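Local coordinates for flavodoxin, WrbA-like protein (Agrobacterium tumefaciens, PDB 3D7N) that probably acts as an FMN-dependent NAD(P)H:quinone oxidoreductase of the WrbA-like flavodoxin family, passing electrons through its flavin, at residues Y13-G16 with T20-M23; I58-P63 with W71-F76. One frame throughout, in Å; residues are numbered along the deposited sequence.

Contact 1 of 2, residues Y13-G16 with T20-M23; sequences YHSG and THRM
Two torsions bring Tyr13 and His21 together: with chi1 near 70° the phenol of Tyr13 rises from the end of strand 9-13 between its own backbone N and carbonyl carbon, and with chi1 near 176° the imidazole of His21 extends from the helix opposite its backbone N. The two rings approach obliquely, with planes at 36° and centroids 5.5 Å apart, which is neither a stack nor an edge-to-face pair. Contact is made through Tyr13 OH, which lies near the plane of the imidazole at its edge, 2.9 Å from His21 ND1. The hydrogen bond is weak, and either group could be its donor. A firmer bond lies closer to the backbone, where the hydroxyl of Thr20 donates to the carbonyl of His14, with 2.8 Å from Thr20 OG1 to His14 O, although the donor stands well out of the carbonyl plane. The methyl stays beside the same carbonyl, with Thr20 CG2 3.5 Å from His14 O, and also touches Ser15 CA. Ser15 packs beside these two bonded pairs against the first turn of the helix: its OG is 3.5 Å from His21 CB and its CB 3.5 Å from His21 N, while OG also reaches the edge of the Tyr13 ring. Around the site, Tyr13 packs on Leu35 and Ala37 of the adjacent strand, and Thr20 on Pro63 and Asn99. The short loop that leads from the first strand into the first helix matches the place where flavodoxins receive the FMN phosphate, consistent with the FMN cofactor of this protein.

Contact 2 of 2, residues I58-P63 with W71-F76; sequences IIFGTP and WQFKKF
Thr62 OG1 is gripped by two polar partners while lying 3.5 Å from Phe73 CB: it donates to the carbonyl oxygen of Pro63, lying in the plane of that carbonyl and meeting one of its lone pairs, with 2.9 Å from Thr62 OG1 to Pro63 O, and it is also hydrogen-bonded to Ser70 OG. That serine oxygen in turn bonds Phe73 N, so one hydroxyl joins strand and helix. The setting is the beta-alpha-beta crossover of the flavodoxin-like fold: segments 58-63 and 71-76 run nearly antiparallel, axes at 148° and 8.4 Å apart, before the chain enters the parallel neighbour 93-100. Phe73, its chi1 of -172° carrying CG away from the backbone N, sends its ring toward the sheet. Thr62 CG2 makes a CH-pi contact over one face, 4.2 Å from the centroid of the Phe73 ring; Phe76 CD2 lies over the opposite face. The far edge of the same ring is directed at the face of Phe60 in an offset edge-to-face pair, planes at 79°, with Phe73 CZ 3.8 Å from Phe60 CG; Phe60 CB is an apolar neighbour of the same CZ. Leu117 of helix 104-120 also touches Phe60. Phe60 CE1 then reaches the edge of the Phe76 ring, near its plane, 3.9 Å from Phe76 CE2.

Contact 1 and contact 2 are both buried, their centres about 9 Å apart, but contact 1 joins helix 19-31 to the end of strand 9-13 and the loop after it, whereas contact 2 joins helix 71-79 to strand 57-65. Polar bonds dominate contact 1, where part of His21 remains accessible; contact 2 is mainly aromatic and lies deeper, about 7 Å from the centre of the chain against 10 Å. They meet directly: His14 N lies 2.9 Å from Gly61 O, a probable hydrogen bond, and from the helix Thr20 CG2 packs against Pro63 CD. Helix 71-79 also meets another chain: Trp71 and Lys75 form reciprocal cation-pi pairs with Lys75 and Trp71 of the second subunit.

Contact 1 of 2, residues Y13-G16 with T20-M23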
ATOM      1  N   TYR A  13      11.881  18.365   5.235  1.00 53.35           N
ATOM      2  CA  TYR A  13      10.676  18.438   4.405  1.00 54.02           C
ATOM      3  C   TYR A  13      10.949  19.036   3.039  1.00 54.50           C
ATOM      4  O   TYR A  13      11.869  19.847   2.852  1.00 52.89           O
ATOM      5  CB  TYR A  13       9.606  19.320   5.108  1.00 54.83           C
ATOM      6  CG  TYR A  13       9.990  20.790   5.132  1.00 54.61           C
ATOM      7  CD1 TYR A  13       9.485  21.682   4.185  1.00 54.83           C
ATOM      8  CD2 TYR A  13      10.918  21.274   6.054  1.00 55.80           C
ATOM      9  CE1 TYR A  13       9.903  23.040   4.156  1.00 55.17           C
ATOM     10  CE2 TYR A  13      11.321  22.646   6.048  1.00 54.79           C
ATOM     11  CZ  TYR A  13      10.803  23.507   5.095  1.00 54.64           C
ATOM     12  OH  TYR A  13      11.198  24.832   5.069  1.00 56.66           O
ATOM     13  N   HIS A  14      10.088  18.684   2.102  1.00 55.40           N
ATOM     14  CA  HIS A  14      10.034  19.380   0.821  1.00 57.16           C
ATOM     15  C   HIS A  14       8.684  20.102   0.702  1.00 57.85           C
ATOM     16  O   HIS A  14       7.662  19.542   1.086  1.00 56.70           O
ATOM     17  CB  HIS A  14      10.261  18.392  -0.358  1.00 55.43           C
ATOM     18  CG  HIS A  14      10.046  19.020  -1.691  1.00 54.16           C
ATOM     19  ND1 HIS A  14       8.931  18.766  -2.457  1.00 54.70           N
ATOM     20  CD2 HIS A  14      10.751  19.971  -2.355  1.00 53.92           C
ATOM     21  CE1 HIS A  14       8.975  19.505  -3.556  1.00 53.91           C
ATOM     22  NE2 HIS A  14      10.065  20.251  -3.513  1.00 53.56           N
ATOM     23  N   SER A  15       8.700  21.354   0.230  1.00 59.99           N
ATOM     24  CA  SER A  15       7.480  22.013  -0.236  1.00 62.29           C
ATOM     25  C   SER A  15       7.559  22.465  -1.669  1.00 65.55           C
ATOM     26  O   SER A  15       8.376  23.314  -2.047  1.00 65.09           O
ATOM     27  CB  SER A  15       7.088  23.203   0.621  1.00 62.48           C
ATOM     28  OG  SER A  15       8.246  23.805   1.087  1.00 63.88           O
ATOM     29  N   GLY A  16       6.680  21.867  -2.464  1.00 69.45           N
ATOM     30  CA  GLY A  16       6.315  22.428  -3.745  1.00 73.22           C
ATOM     31  C   GLY A  16       5.061  23.239  -3.475  1.00 74.89           C
ATOM     32  O   GLY A  16       4.014  22.664  -3.094  1.00 76.83           O
ATOM     33  N   THR A  20       3.134  22.440   2.270  1.00 69.50           N
ATOM     34  CA  THR A  20       3.841  21.555   3.187  1.00 67.29           C
ATOM     35  C   THR A  20       4.871  22.308   4.044  1.00 65.93           C
ATOM     36  O   THR A  20       5.193  21.850   5.113  1.00 64.42           O
ATOM     37  CB  THR A  20       4.333  20.196   2.515  1.00 67.35           C
ATOM     38  OG1 THR A  20       5.648  19.828   2.969  1.00 66.41           O
ATOM     39  CG2 THR A  20       4.271  20.285   1.033  1.00 66.25           C
ATOM     40  N   HIS A  21       5.301  23.504   3.626  1.00 66.30           N
ATOM     41  CA  HIS A  21       6.159  24.382   4.467  1.00 65.83           C
ATOM     42  C   HIS A  21       5.428  24.879   5.713  1.00 65.50           C
ATOM     43  O   HIS A  21       5.990  24.899   6.805  1.00 65.93           O
ATOM     44  CB  HIS A  21       6.684  25.590   3.677  1.00 65.98           C
ATOM     45  CG  HIS A  21       7.488  26.555   4.499  1.00 66.45           C
ATOM     46  ND1 HIS A  21       8.691  26.218   5.086  1.00 66.88           N
ATOM     47  CD2 HIS A  21       7.265  27.852   4.830  1.00 68.76           C
ATOM     48  CE1 HIS A  21       9.182  27.264   5.728  1.00 66.96           C
ATOM     49  NE2 HIS A  21       8.331  28.267   5.596  1.00 67.71           N
ATOM     50  N   ARG A  22       4.174  25.276   5.553  1.00 65.01           N
ATOM     51  CA  ARG A  22       3.373  25.742   6.685  1.00 64.77           C
ATOM     52  C   ARG A  22       3.089  24.611   7.673  1.00 64.08           C
ATOM     53  O   ARG A  22       3.154  24.777   8.887  1.00 63.13           O
ATOM     54  CB  ARG A  22       2.060  26.370   6.177  1.00 64.73           C
ATOM     55  CG  ARG A  22       1.314  27.184   7.186  1.00 65.31           C
ATOM     56  CD  ARG A  22       2.078  28.442   7.584  1.00 68.26           C
ATOM     57  NE  ARG A  22       1.573  29.008   8.841  1.00 70.41           N
ATOM     58  CZ  ARG A  22       1.836  28.543  10.067  1.00 70.35           C
ATOM     59  NH1 ARG A  22       2.599  27.470  10.265  1.00 69.67           N
ATOM     60  NH2 ARG A  22       1.303  29.149  11.114  1.00 70.69           N
HETATM   61  N   MSE A  23       2.792  23.440   7.138  1.00 64.03           N
HETATM   62  CA  MSE A  23       2.559  22.255   7.973  1.00 64.94           C
HETATM   63  C   MSE A  23       3.825  21.828   8.740  1.00 61.60           C
HETATM   64  O   MSE A  23       3.753  21.355   9.866  1.00 60.51           O
HETATM   65  CB  MSE A  23       2.034  21.130   7.101  1.00 64.79           C
HETATM   66  CG  MSE A  23       0.730  20.516   7.576  1.00 68.47           C
HETATM   67 SE   MSE A  23       0.551  18.779   6.573  1.00 81.40          SE
HETATM   68  CE  MSE A  23      -0.202  17.637   8.054  1.00 69.97           C
TER

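Contact 2 of 2, residues I58-P63 with W71-F76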
ATOM      1  N   ILE A  58      13.205  12.165  13.760  1.00 51.46           N
ATOM      2  CA  ILE A  58      13.199  12.685  12.372  1.00 52.01           C
ATOM      3  C   ILE A  58      11.776  12.599  11.891  1.00 51.61           C
ATOM      4  O   ILE A  58      11.161  11.524  11.923  1.00 51.15           O
ATOM      5  CB  ILE A  58      14.102  11.870  11.396  1.00 51.47           C
ATOM      6  CG1 ILE A  58      15.550  11.872  11.895  1.00 53.46           C
ATOM      7  CG2 ILE A  58      14.038  12.453  10.000  1.00 51.41           C
ATOM      8  CD1 ILE A  58      16.501  10.888  11.162  1.00 51.64           C
ATOM      9  N   ILE A  59      11.239  13.753  11.521  1.00 51.55           N
ATOM     10  CA  ILE A  59       9.895  13.832  11.002  1.00 51.47           C
ATOM     11  C   ILE A  59      10.001  14.278   9.545  1.00 51.21           C
ATOM     12  O   ILE A  59      10.522  15.325   9.247  1.00 50.79           O
ATOM     13  CB  ILE A  59       8.997  14.796  11.803  1.00 51.25           C
ATOM     14  CG1 ILE A  59       9.060  14.481  13.306  1.00 50.89           C
ATOM     15  CG2 ILE A  59       7.535  14.737  11.291  1.00 50.42           C
ATOM     16  CD1 ILE A  59       8.156  15.445  14.200  1.00 51.53           C
ATOM     17  N   PHE A  60       9.491  13.440   8.667  1.00 51.05           N
ATOM     18  CA  PHE A  60       9.515  13.635   7.239  1.00 51.13           C
ATOM     19  C   PHE A  60       8.281  14.413   6.740  1.00 50.90           C
ATOM     20  O   PHE A  60       7.161  14.054   7.031  1.00 49.86           O
ATOM     21  CB  PHE A  60       9.453  12.259   6.571  1.00 51.24           C
ATOM     22  CG  PHE A  60      10.670  11.348   6.821  1.00 50.23           C
ATOM     23  CD1 PHE A  60      11.940  11.786   6.645  1.00 50.62           C
ATOM     24  CD2 PHE A  60      10.490  10.020   7.158  1.00 52.36           C
ATOM     25  CE1 PHE A  60      13.026  10.918   6.851  1.00 50.91           C
ATOM     26  CE2 PHE A  60      11.546   9.163   7.322  1.00 52.21           C
ATOM     27  CZ  PHE A  60      12.810   9.606   7.175  1.00 50.96           C
ATOM     28  N   GLY A  61       8.503  15.418   5.916  1.00 50.55           N
ATOM     29  CA  GLY A  61       7.429  16.172   5.321  1.00 51.51           C
ATOM     30  C   GLY A  61       7.444  16.176   3.803  1.00 52.04           C
ATOM     31  O   GLY A  61       8.430  16.504   3.181  1.00 50.91           O
ATOM     32  N   THR A  62       6.321  15.861   3.181  1.00 53.36           N
ATOM     33  CA  THR A  62       6.278  15.979   1.714  1.00 53.33           C
ATOM     34  C   THR A  62       4.871  16.182   1.213  1.00 52.41           C
ATOM     35  O   THR A  62       3.927  15.692   1.830  1.00 52.92           O
ATOM     36  CB  THR A  62       6.933  14.754   1.037  1.00 53.54           C
ATOM     37  OG1 THR A  62       6.753  14.838  -0.381  1.00 54.86           O
ATOM     38  CG2 THR A  62       6.336  13.409   1.571  1.00 52.16           C
ATOM     39  N   PRO A  63       4.728  16.920   0.118  1.00 51.45           N
ATOM     40  CA  PRO A  63       3.502  16.961  -0.677  1.00 51.38           C
ATOM     41  C   PRO A  63       3.175  15.593  -1.230  1.00 50.40           C
ATOM     42  O   PRO A  63       4.047  14.790  -1.292  1.00 49.94           O
ATOM     43  CB  PRO A  63       3.842  17.908  -1.851  1.00 51.32           C
ATOM     44  CG  PRO A  63       5.160  18.526  -1.552  1.00 51.23           C
ATOM     45  CD  PRO A  63       5.778  17.821  -0.403  1.00 52.48           C
ATOM     46  N   TRP A  71       8.932  13.941  -6.196  1.00 50.44           N
ATOM     47  CA  TRP A  71      10.206  13.436  -6.624  1.00 50.46           C
ATOM     48  C   TRP A  71      11.367  14.001  -5.809  1.00 51.26           C
ATOM     49  O   TRP A  71      12.333  13.303  -5.566  1.00 52.53           O
ATOM     50  CB  TRP A  71      10.434  13.649  -8.108  1.00 50.28           C
ATOM     51  CG  TRP A  71      10.746  15.051  -8.574  1.00 49.39           C
ATOM     52  CD1 TRP A  71       9.873  15.936  -9.136  1.00 47.88           C
ATOM     53  CD2 TRP A  71      12.026  15.687  -8.577  1.00 49.12           C
ATOM     54  NE1 TRP A  71      10.525  17.081  -9.475  1.00 48.36           N
ATOM     55  CE2 TRP A  71      11.849  16.966  -9.138  1.00 49.09           C
ATOM     56  CE3 TRP A  71      13.315  15.303  -8.147  1.00 49.06           C
ATOM     57  CZ2 TRP A  71      12.915  17.876  -9.295  1.00 48.93           C
ATOM     58  CZ3 TRP A  71      14.355  16.209  -8.282  1.00 48.86           C
ATOM     59  CH2 TRP A  71      14.155  17.473  -8.870  1.00 48.04           C
ATOM     60  N   GLN A  72      11.254  15.249  -5.382  1.00 51.40           N
ATOM     61  CA  GLN A  72      12.275  15.880  -4.585  1.00 51.32           C
ATOM     62  C   GLN A  72      12.416  15.176  -3.245  1.00 51.28           C
ATOM     63  O   GLN A  72      13.511  14.917  -2.813  1.00 49.95           O
ATOM     64  CB  GLN A  72      11.956  17.370  -4.368  1.00 51.58           C
ATOM     65  CG  GLN A  72      12.138  18.263  -5.600  1.00 50.25           C
ATOM     66  CD  GLN A  72      10.822  18.512  -6.347  1.00 48.59           C
ATOM     67  OE1 GLN A  72       9.869  17.734  -6.261  1.00 49.56           O
ATOM     68  NE2 GLN A  72      10.791  19.579  -7.106  1.00 45.29           N
ATOM     69  N   PHE A  73      11.306  14.864  -2.575  1.00 52.70           N
ATOM     70  CA  PHE A  73      11.400  14.032  -1.359  1.00 52.39           C
ATOM     71  C   PHE A  73      12.039  12.659  -1.596  1.00 52.20           C
ATOM     72  O   PHE A  73      12.881  12.250  -0.824  1.00 52.53           O
ATOM     73  CB  PHE A  73      10.083  13.843  -0.628  1.00 53.85           C
ATOM     74  CG  PHE A  73      10.259  13.164   0.703  1.00 53.79           C
ATOM     75  CD1 PHE A  73      10.582  13.882   1.813  1.00 55.53           C
ATOM     76  CD2 PHE A  73      10.203  11.802   0.806  1.00 57.52           C
ATOM     77  CE1 PHE A  73      10.782  13.272   2.990  1.00 55.30           C
ATOM     78  CE2 PHE A  73      10.409  11.187   2.004  1.00 56.47           C
ATOM     79  CZ  PHE A  73      10.691  11.922   3.082  1.00 56.19           C
ATOM     80  N   LYS A  74      11.662  11.965  -2.662  1.00 52.15           N
ATOM     81  CA  LYS A  74      12.176  10.608  -2.939  1.00 51.74           C
ATOM     82  C   LYS A  74      13.675  10.671  -3.271  1.00 52.07           C
ATOM     83  O   LYS A  74      14.453   9.868  -2.798  1.00 53.69           O
ATOM     84  CB  LYS A  74      11.341   9.953  -4.047  1.00 51.00           C
ATOM     85  CG  LYS A  74      11.666   8.520  -4.348  1.00 51.67           C
ATOM     86  CD  LYS A  74      11.540   7.623  -3.104  1.00 51.95           C
ATOM     87  CE  LYS A  74      11.625   6.150  -3.425  1.00 49.23           C
ATOM     88  NZ  LYS A  74      12.857   5.797  -4.221  1.00 50.65           N
ATOM     89  N   LYS A  75      14.107  11.682  -4.018  1.00 52.39           N
ATOM     90  CA  LYS A  75      15.552  11.922  -4.234  1.00 51.56           C
ATOM     91  C   LYS A  75      16.335  12.070  -2.926  1.00 51.27           C
ATOM     92  O   LYS A  75      17.479  11.628  -2.802  1.00 51.49           O
ATOM     93  CB  LYS A  75      15.773  13.181  -5.073  1.00 50.87           C
ATOM     94  CG  LYS A  75      17.257  13.437  -5.406  1.00 51.00           C
ATOM     95  CD  LYS A  75      17.400  14.378  -6.579  1.00 51.42           C
ATOM     96  CE  LYS A  75      18.824  14.449  -7.111  1.00 51.64           C
ATOM     97  NZ  LYS A  75      19.582  15.566  -6.526  1.00 52.43           N
ATOM     98  N   PHE A  76      15.742  12.739  -1.963  1.00 50.38           N
ATOM     99  CA  PHE A  76      16.337  12.810  -0.642  1.00 50.73           C
ATOM    100  C   PHE A  76      16.317  11.450   0.055  1.00 51.67           C
ATOM    101  O   PHE A  76      17.318  11.078   0.715  1.00 53.25           O
ATOM    102  CB  PHE A  76      15.633  13.850   0.232  1.00 50.48           C
ATOM    103  CG  PHE A  76      15.685  13.530   1.671  1.00 50.35           C
ATOM    104  CD1 PHE A  76      16.804  13.879   2.436  1.00 47.86           C
ATOM    105  CD2 PHE A  76      14.619  12.869   2.286  1.00 48.09           C
ATOM    106  CE1 PHE A  76      16.875  13.556   3.799  1.00 47.69           C
ATOM    107  CE2 PHE A  76      14.666  12.552   3.652  1.00 46.89           C
ATOM    108  CZ  PHE A  76      15.804  12.868   4.406  1.00 48.31           C
TER